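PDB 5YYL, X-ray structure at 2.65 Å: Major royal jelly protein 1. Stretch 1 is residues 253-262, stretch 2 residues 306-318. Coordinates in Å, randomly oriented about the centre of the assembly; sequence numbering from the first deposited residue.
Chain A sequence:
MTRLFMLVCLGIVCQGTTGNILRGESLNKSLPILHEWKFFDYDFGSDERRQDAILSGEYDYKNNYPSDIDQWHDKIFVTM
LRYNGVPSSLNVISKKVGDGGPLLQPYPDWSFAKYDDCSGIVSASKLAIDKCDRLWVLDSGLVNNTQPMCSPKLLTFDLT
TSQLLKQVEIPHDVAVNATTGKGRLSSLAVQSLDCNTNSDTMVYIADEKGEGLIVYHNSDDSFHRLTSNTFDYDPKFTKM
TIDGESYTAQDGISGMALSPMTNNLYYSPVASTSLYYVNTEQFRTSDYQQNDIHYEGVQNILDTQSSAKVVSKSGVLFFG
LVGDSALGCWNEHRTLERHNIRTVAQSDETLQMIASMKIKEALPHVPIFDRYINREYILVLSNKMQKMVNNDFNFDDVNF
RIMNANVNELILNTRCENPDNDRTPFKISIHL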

# COMPACT_ATOMS: atom_id res chain seq x y z
N ILE A 253 30.67 24.33 38.14
CA ILE A 253 30.27 24.09 36.73
C ILE A 253 29.68 22.70 36.47
O ILE A 253 30.34 21.68 36.60
CB ILE A 253 31.43 24.38 35.73
CG1 ILE A 253 30.93 24.30 34.30
CG2 ILE A 253 32.63 23.48 35.96
CD1 ILE A 253 31.94 24.80 33.29
N SER A 254 28.41 22.70 36.12
CA SER A 254 27.73 21.56 35.48
C SER A 254 26.60 22.09 34.58
O SER A 254 26.58 23.28 34.24
CB SER A 254 27.20 20.59 36.55
OG SER A 254 27.20 19.27 36.02
N GLY A 255 25.67 21.23 34.19
CA GLY A 255 24.56 21.64 33.34
C GLY A 255 25.02 22.29 32.05
O GLY A 255 24.55 23.36 31.69
N MET A 256 25.93 21.63 31.34
CA MET A 256 26.41 22.16 30.07
C MET A 256 25.45 21.84 28.92
O MET A 256 24.68 20.89 28.98
CB MET A 256 27.79 21.62 29.76
CG MET A 256 28.84 22.05 30.78
SD MET A 256 30.50 21.99 30.07
CE MET A 256 30.61 20.27 29.59
N ALA A 257 25.53 22.65 27.86
CA ALA A 257 24.73 22.48 26.65
C ALA A 257 25.29 23.30 25.50
O ALA A 257 25.31 24.52 25.57
CB ALA A 257 23.30 22.89 26.89
N LEU A 258 25.71 22.61 24.45
CA LEU A 258 26.26 23.23 23.26
C LEU A 258 25.15 23.60 22.29
O LEU A 258 24.33 22.76 21.95
CB LEU A 258 27.21 22.24 22.59
CG LEU A 258 28.06 22.72 21.42
CD1 LEU A 258 28.98 23.84 21.87
CD2 LEU A 258 28.86 21.54 20.92
N SER A 259 25.12 24.86 21.86
CA SER A 259 24.18 25.29 20.81
C SER A 259 24.69 24.83 19.45
O SER A 259 25.78 25.22 19.05
CB SER A 259 24.03 26.81 20.79
OG SER A 259 23.35 27.24 19.62
N PRO A 260 23.90 24.01 18.73
CA PRO A 260 24.30 23.66 17.36
C PRO A 260 24.31 24.83 16.37
O PRO A 260 24.91 24.70 15.32
CB PRO A 260 23.24 22.64 16.92
CG PRO A 260 22.63 22.13 18.17
CD PRO A 260 22.66 23.30 19.11
N MET A 261 23.62 25.93 16.68
CA MET A 261 23.53 27.09 15.78
C MET A 261 24.58 28.17 16.08
O MET A 261 25.11 28.76 15.15
CB MET A 261 22.08 27.65 15.77
CG MET A 261 21.94 29.17 15.58
SD MET A 261 20.24 29.76 15.79
CE MET A 261 19.31 28.63 14.76
N THR A 262 24.85 28.46 17.35
CA THR A 262 25.79 29.52 17.74
C THR A 262 27.17 29.05 18.21
O THR A 262 28.08 29.87 18.35
CB THR A 262 25.21 30.42 18.86
OG1 THR A 262 25.21 29.71 20.10
CG2 THR A 262 23.81 30.86 18.52
N SER A 306 19.61 26.70 38.18
CA SER A 306 19.32 25.89 37.00
C SER A 306 19.96 24.50 37.16
O SER A 306 21.01 24.37 37.81
CB SER A 306 19.84 26.56 35.74
OG SER A 306 21.26 26.63 35.72
N SER A 307 19.31 23.48 36.60
CA SER A 307 19.79 22.09 36.65
C SER A 307 20.36 21.76 35.26
O SER A 307 21.14 22.55 34.72
CB SER A 307 18.66 21.15 37.08
OG SER A 307 17.62 21.19 36.13
N ALA A 308 19.98 20.64 34.65
CA ALA A 308 20.47 20.29 33.33
C ALA A 308 19.98 21.25 32.25
O ALA A 308 19.03 22.00 32.45
CB ALA A 308 20.06 18.87 32.97
N LYS A 309 20.63 21.19 31.10
CA LYS A 309 20.40 22.15 30.03
C LYS A 309 20.47 21.47 28.66
O LYS A 309 21.21 20.51 28.49
CB LYS A 309 21.44 23.28 30.11
CG LYS A 309 20.97 24.56 30.79
CD LYS A 309 22.07 25.39 31.46
CE LYS A 309 22.16 25.01 32.92
NZ LYS A 309 23.36 25.49 33.64
N VAL A 310 19.75 21.99 27.69
CA VAL A 310 19.84 21.51 26.33
C VAL A 310 19.44 22.62 25.35
O VAL A 310 18.62 23.46 25.68
CB VAL A 310 18.97 20.23 26.14
CG1 VAL A 310 17.48 20.52 26.32
CG2 VAL A 310 19.22 19.55 24.80
N VAL A 311 20.03 22.61 24.16
CA VAL A 311 19.71 23.56 23.10
C VAL A 311 19.23 22.83 21.87
O VAL A 311 19.83 21.86 21.44
CB VAL A 311 20.92 24.42 22.69
CG1 VAL A 311 20.44 25.61 21.88
CG2 VAL A 311 21.72 24.90 23.92
N SER A 312 18.14 23.31 21.28
CA SER A 312 17.61 22.78 20.02
C SER A 312 18.52 23.20 18.87
O SER A 312 19.23 24.20 18.99
CB SER A 312 16.20 23.31 19.78
OG SER A 312 16.18 24.73 19.82
N LYS A 313 18.49 22.45 17.77
CA LYS A 313 19.15 22.90 16.53
C LYS A 313 18.63 24.30 16.14
O LYS A 313 19.41 25.15 15.72
CB LYS A 313 18.89 21.92 15.36
CG LYS A 313 19.49 20.52 15.49
N SER A 314 17.33 24.53 16.36
CA SER A 314 16.70 25.83 16.08
C SER A 314 17.06 27.02 17.02
O SER A 314 16.58 28.14 16.81
CB SER A 314 15.17 25.65 16.04
OG SER A 314 14.70 25.11 17.25
N GLY A 315 17.88 26.79 18.04
CA GLY A 315 18.43 27.87 18.87
C GLY A 315 17.65 28.20 20.13
O GLY A 315 17.82 29.28 20.68
N VAL A 316 16.80 27.28 20.61
CA VAL A 316 16.08 27.45 21.88
C VAL A 316 16.81 26.69 22.99
O VAL A 316 17.02 25.47 22.88
CB VAL A 316 14.66 26.88 21.78
CG1 VAL A 316 13.87 27.19 23.05
CG2 VAL A 316 13.95 27.46 20.55
N LEU A 317 17.21 27.41 24.05
CA LEU A 317 17.86 26.81 25.23
C LEU A 317 16.80 26.46 26.26
O LEU A 317 16.03 27.32 26.67
CB LEU A 317 18.83 27.79 25.89
CG LEU A 317 19.44 27.41 27.26
CD1 LEU A 317 20.64 26.48 27.12
CD2 LEU A 317 19.82 28.64 28.09
N PHE A 318 16.78 25.19 26.68
CA PHE A 318 15.93 24.73 27.76
C PHE A 318 16.78 24.46 28.98
O PHE A 318 17.94 24.08 28.86
CB PHE A 318 15.19 23.47 27.36
CG PHE A 318 14.13 23.70 26.33
CD1 PHE A 318 12.82 23.95 26.72
CD2 PHE A 318 14.44 23.67 24.98
CE1 PHE A 318 11.84 24.18 25.78
CE2 PHE A 318 13.46 23.90 24.03
CZ PHE A 318 12.16 24.16 24.43
O HOH W 1 22.99 19.78 30.80

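Strands 253-258 and 306-311 run side by side in nearly the same direction, their axes 14° apart and 5.1 Å at closest approach. No direct backbone hydrogen bond joins them. Instead, water 1 sits between the chains, donating to Met-256 O (2.7 Å from its oxygen) and accepting from Lys-309 N (2.8 Å), so it links two backbones that do not bond directly.

The tightest point is Gly-255, whose CA lies 4.3 Å from Ala-308 CA and 3.8 Å from Ser-307 O. Here the hollow is the absent side chain: an ideal CB would fall 2.6 Å from Ser-307 O and 2.9 Å from Lys-309 NZ, both clashes, and the positive phi of 56° independently favours glycine. The lysine amine uses this space, giving a weak hydrogen bond from Lys-309 NZ to Gly-255 O (3.1 Å) and another weak one to Ser-306 OG (3.2 Å) within its own strand.

Next, the small bump of Ala-257 points toward the partner strand. Its CB reaches Lys-309 O at 3.5 Å, Val-311 CG2 at 3.9 Å and, more loosely, Leu-317 CD1 at 4.5 Å, so one methyl touches both backbone and apolar side chains. Val-311 in turn packs beside the chain as it leaves the strand: its CB is 3.9 Å from Ser-259 CA and 4.1 Å from Pro-260 CD.

Beyond the strands, the proline ring lies against the start of the type I turn 312-315, with Pro-260 CD 3.5 Å from Ser-312 O and Pro-260 CG 3.9 Å from Lys-313 CA. Met-261 then extends its thioether along the turn, placing CE 3.4 Å from Ser-314 O. Gly-315 leaves room for it: an ideal CB there would come within 2.9 Å of Met-261 SD. Altogether the contact buries 520 Å², summed over both sides.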